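Lmo2184 protein (Listeria monocytogenes serovar 1/2a, PDB 5JOQ) probably binds heme or a related iron-bearing ligand at the cell surface as the lipid-anchored substrate-binding component of an ABC importer. Local coordinates at residues A[102-105]-A[106-110]; A[233-236]-A[237-240]. All coordinates share one frame; numbering follows the deposited sequence.

Interaction 1 (A[102-105]-A[106-110]); sequences ADLK and SGFEG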
# COMPACT_ATOMS: atom_id res chain seq x y z
N ALA A 102 -23.33 -4.99 -3.16
CA ALA A 102 -23.75 -3.69 -3.63
C ALA A 102 -22.88 -3.23 -4.78
O ALA A 102 -23.35 -2.65 -5.73
CB ALA A 102 -23.77 -2.68 -2.50
N ASP A 103 -21.59 -3.47 -4.68
CA ASP A 103 -20.67 -3.11 -5.73
C ASP A 103 -20.79 -3.92 -7.03
O ASP A 103 -20.71 -3.36 -8.09
CB ASP A 103 -19.24 -3.24 -5.25
CG ASP A 103 -18.85 -2.16 -4.27
OD1 ASP A 103 -19.64 -1.22 -4.10
OD2 ASP A 103 -17.78 -2.27 -3.68
N LEU A 104 -20.94 -5.23 -6.90
CA LEU A 104 -20.93 -6.11 -8.06
C LEU A 104 -22.20 -6.70 -8.64
O LEU A 104 -22.16 -7.22 -9.74
CB LEU A 104 -20.00 -7.29 -7.76
CG LEU A 104 -18.67 -7.01 -7.10
CD1 LEU A 104 -17.87 -8.27 -6.81
CD2 LEU A 104 -17.89 -6.06 -7.98
N LYS A 105 -23.30 -6.62 -7.92
CA LYS A 105 -24.50 -7.26 -8.39
C LYS A 105 -24.99 -6.80 -9.75
O LYS A 105 -25.32 -7.62 -10.58
CB LYS A 105 -25.63 -7.10 -7.37
CG LYS A 105 -26.93 -7.68 -7.86
CD LYS A 105 -27.92 -7.94 -6.74
CE LYS A 105 -28.11 -6.72 -5.88
NZ LYS A 105 -29.15 -6.96 -4.85
N SER A 106 -25.00 -5.50 -9.99
CA SER A 106 -25.50 -4.99 -11.27
C SER A 106 -24.68 -5.49 -12.44
O SER A 106 -25.23 -5.86 -13.49
CB SER A 106 -25.50 -3.46 -11.28
OG SER A 106 -26.28 -2.94 -10.24
N GLY A 107 -23.34 -5.47 -12.31
CA GLY A 107 -22.49 -5.94 -13.40
C GLY A 107 -22.78 -7.38 -13.78
O GLY A 107 -22.92 -7.71 -14.96
N PHE A 108 -22.83 -8.28 -12.78
CA PHE A 108 -23.19 -9.67 -13.05
C PHE A 108 -24.55 -9.78 -13.76
O PHE A 108 -24.68 -10.48 -14.77
CB PHE A 108 -23.19 -10.47 -11.74
CG PHE A 108 -21.83 -10.66 -11.13
CD1 PHE A 108 -20.71 -10.90 -11.93
CD2 PHE A 108 -21.65 -10.63 -9.75
CE1 PHE A 108 -19.44 -11.08 -11.36
CE2 PHE A 108 -20.37 -10.82 -9.17
CZ PHE A 108 -19.27 -11.03 -9.98
N GLU A 109 -25.58 -9.12 -13.22
CA GLU A 109 -26.90 -9.16 -13.85
C GLU A 109 -26.84 -8.66 -15.28
O GLU A 109 -27.41 -9.27 -16.19
CB GLU A 109 -27.89 -8.32 -13.05
CG GLU A 109 -28.33 -8.96 -11.75
CD GLU A 109 -29.18 -8.03 -10.89
OE1 GLU A 109 -29.13 -6.80 -11.08
OE2 GLU A 109 -29.90 -8.54 -10.01
N GLY A 110 -26.15 -7.54 -15.49
CA GLY A 110 -26.01 -7.01 -16.84
C GLY A 110 -25.34 -8.00 -17.78
O GLY A 110 -25.69 -8.06 -18.97
O HOH W 1 -24.62 -3.36 -8.15
O HOH W 2 -21.72 -3.85 -10.52
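F108 sets its CG anti to its own carbonyl carbon (chi1 -68°), which swings the ring back over the preceding turn, where CE2 meets CB of L104 at 3.8 Å. E109 starts out with the same first torsion, while K105 has CG anti to the backbone N; the two chains then run side by side in the same direction. E109 brings its carboxylate against the K105 methylenes, OE2 3.8 Å from CG but 5.4 Å from NZ, because the K105 chain bends at chi3 and NZ pairs with E101 one turn earlier instead. F108 N to L104 O (3.3 Å) and E109 N to K105 O (3.0 Å) are nearly straight i to i+4 bonds. Before them the helix is kinked, and two waters replace the direct bonds. One accepts from S106 N at 2.8 Å and donates to A102 O; the other accepts from G107 N at 2.9 Å and donates to D103 O. L104 and F108 pack on strand 93-97, and F108 also reaches A115. This is the amphipathic, kinked helix 101-110, its missing bonds bridged by water, of a beta-alpha-beta crossover between parallel strands 93-97 and 115-118.

Interaction 2 (A[233-236]-A[237-240]); sequences AEVV and KMFD
The ring of F239 receives V235 on one face: methyl CG1 stands 3.8 Å from the ring centroid, 28° off the normal, a CH-pi contact that comes closest at CZ (3.4 Å). V235 O lies over the same face, 3.5 Å above the plane and offset toward the rim. The F239 side chain also touches V175 and P176 of a loop in the same chain. V235 sends CG1 anti to its backbone N (chi1 170°), and this methyl also touches CE of M238, whose chain folds back at chi3. F239 N binds V235 O at 3.0 Å and D240 N binds V236 O at 2.9 Å; K237 N to A233 O completes the regular i to i+4 pattern, with M238 N to E234 O a weak member. These are the first two turns of helix 233-245, which follows strand 223-227 and precedes its parallel neighbour 260-262; V236 and D240 touch D262 of the latter. On another side of the helix, NZ of K237 forms a salt bridge with OD2 of D240 (2.8 Å), meeting the anti side of the carboxylate and 31° out of its plane. OD1 of D240 is held by R226. With a cation at each oxygen, the buried D240 carboxylate is probably stabilised in its charged form and fixed in rotation, while K237, paired also with an aspartate of a neighbouring subunit, probably spreads its charge over both.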
# COMPACT_ATOMS: atom_id res chain seq x y z
N ALA A 233 2.88 -4.01 6.26
CA ALA A 233 3.14 -3.92 7.69
C ALA A 233 4.03 -2.72 8.00
O ALA A 233 3.95 -2.13 9.09
CB ALA A 233 3.81 -5.21 8.16
N GLU A 234 4.96 -2.42 7.10
CA GLU A 234 5.85 -1.28 7.31
C GLU A 234 5.05 0.01 7.38
O GLU A 234 5.33 0.89 8.20
CB GLU A 234 6.91 -1.30 6.21
CG GLU A 234 7.96 -0.34 6.35
CD GLU A 234 9.06 -0.50 5.30
OE1 GLU A 234 8.94 -1.26 4.30
OE2 GLU A 234 10.07 0.20 5.46
N VAL A 235 3.98 0.12 6.58
CA VAL A 235 3.10 1.29 6.66
C VAL A 235 2.35 1.29 7.98
O VAL A 235 2.19 2.33 8.64
CB VAL A 235 2.11 1.32 5.48
CG1 VAL A 235 1.08 2.38 5.71
CG2 VAL A 235 2.86 1.54 4.14
N VAL A 236 1.86 0.14 8.39
CA VAL A 236 1.11 0.04 9.63
C VAL A 236 1.95 0.47 10.83
O VAL A 236 1.45 1.07 11.75
CB VAL A 236 0.52 -1.37 9.82
CG1 VAL A 236 -0.13 -1.50 11.20
CG2 VAL A 236 -0.47 -1.68 8.71
N LYS A 237 3.23 0.16 10.81
CA LYS A 237 4.12 0.56 11.89
C LYS A 237 4.18 2.08 11.98
O LYS A 237 4.15 2.64 13.03
CB LYS A 237 5.51 -0.03 11.74
CG LYS A 237 6.43 0.29 12.91
CD LYS A 237 5.78 -0.01 14.24
CE LYS A 237 6.66 0.41 15.41
NZ LYS A 237 6.06 0.20 16.75
N MET A 238 4.24 2.73 10.83
CA MET A 238 4.28 4.16 10.76
C MET A 238 2.99 4.72 11.37
O MET A 238 3.01 5.68 12.11
CB MET A 238 4.42 4.54 9.28
CG MET A 238 4.48 5.99 8.92
SD MET A 238 5.07 6.25 7.23
CE MET A 238 3.83 5.45 6.24
N PHE A 239 1.87 4.08 11.07
CA PHE A 239 0.60 4.51 11.62
C PHE A 239 0.64 4.38 13.14
O PHE A 239 0.14 5.22 13.83
CB PHE A 239 -0.57 3.67 11.10
CG PHE A 239 -0.89 3.86 9.64
CD1 PHE A 239 -0.37 4.89 8.88
CD2 PHE A 239 -1.77 2.99 9.04
CE1 PHE A 239 -0.71 5.01 7.55
CE2 PHE A 239 -2.11 3.10 7.72
CZ PHE A 239 -1.58 4.12 6.98
N ASP A 240 1.25 3.31 13.62
CA ASP A 240 1.36 3.06 15.07
C ASP A 240 2.07 4.22 15.74
O ASP A 240 1.64 4.70 16.81
CB ASP A 240 2.11 1.74 15.33
CG ASP A 240 2.42 1.53 16.83
OD1 ASP A 240 1.47 1.44 17.63
OD2 ASP A 240 3.63 1.54 17.19

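Within one chain the two contacts are separate: the centres of interactions 1 and 2 lie 35 Å apart and their nearest atoms about 20 Å apart, on helices 101-110 and 233-245. Between subunits, however, they meet. D103 of interaction 1 pairs through OD2 with K237 of a neighbouring copy and also packs on D240 there, so the ion pair of interaction 2 is extended by a residue from the other helix. In this chain helix 101-110 faces one neighbouring subunit and helix 233-245 another, in an assembly of three chains. The salt bridge of D103 and K237 is the direct charged tie between the two surfaces.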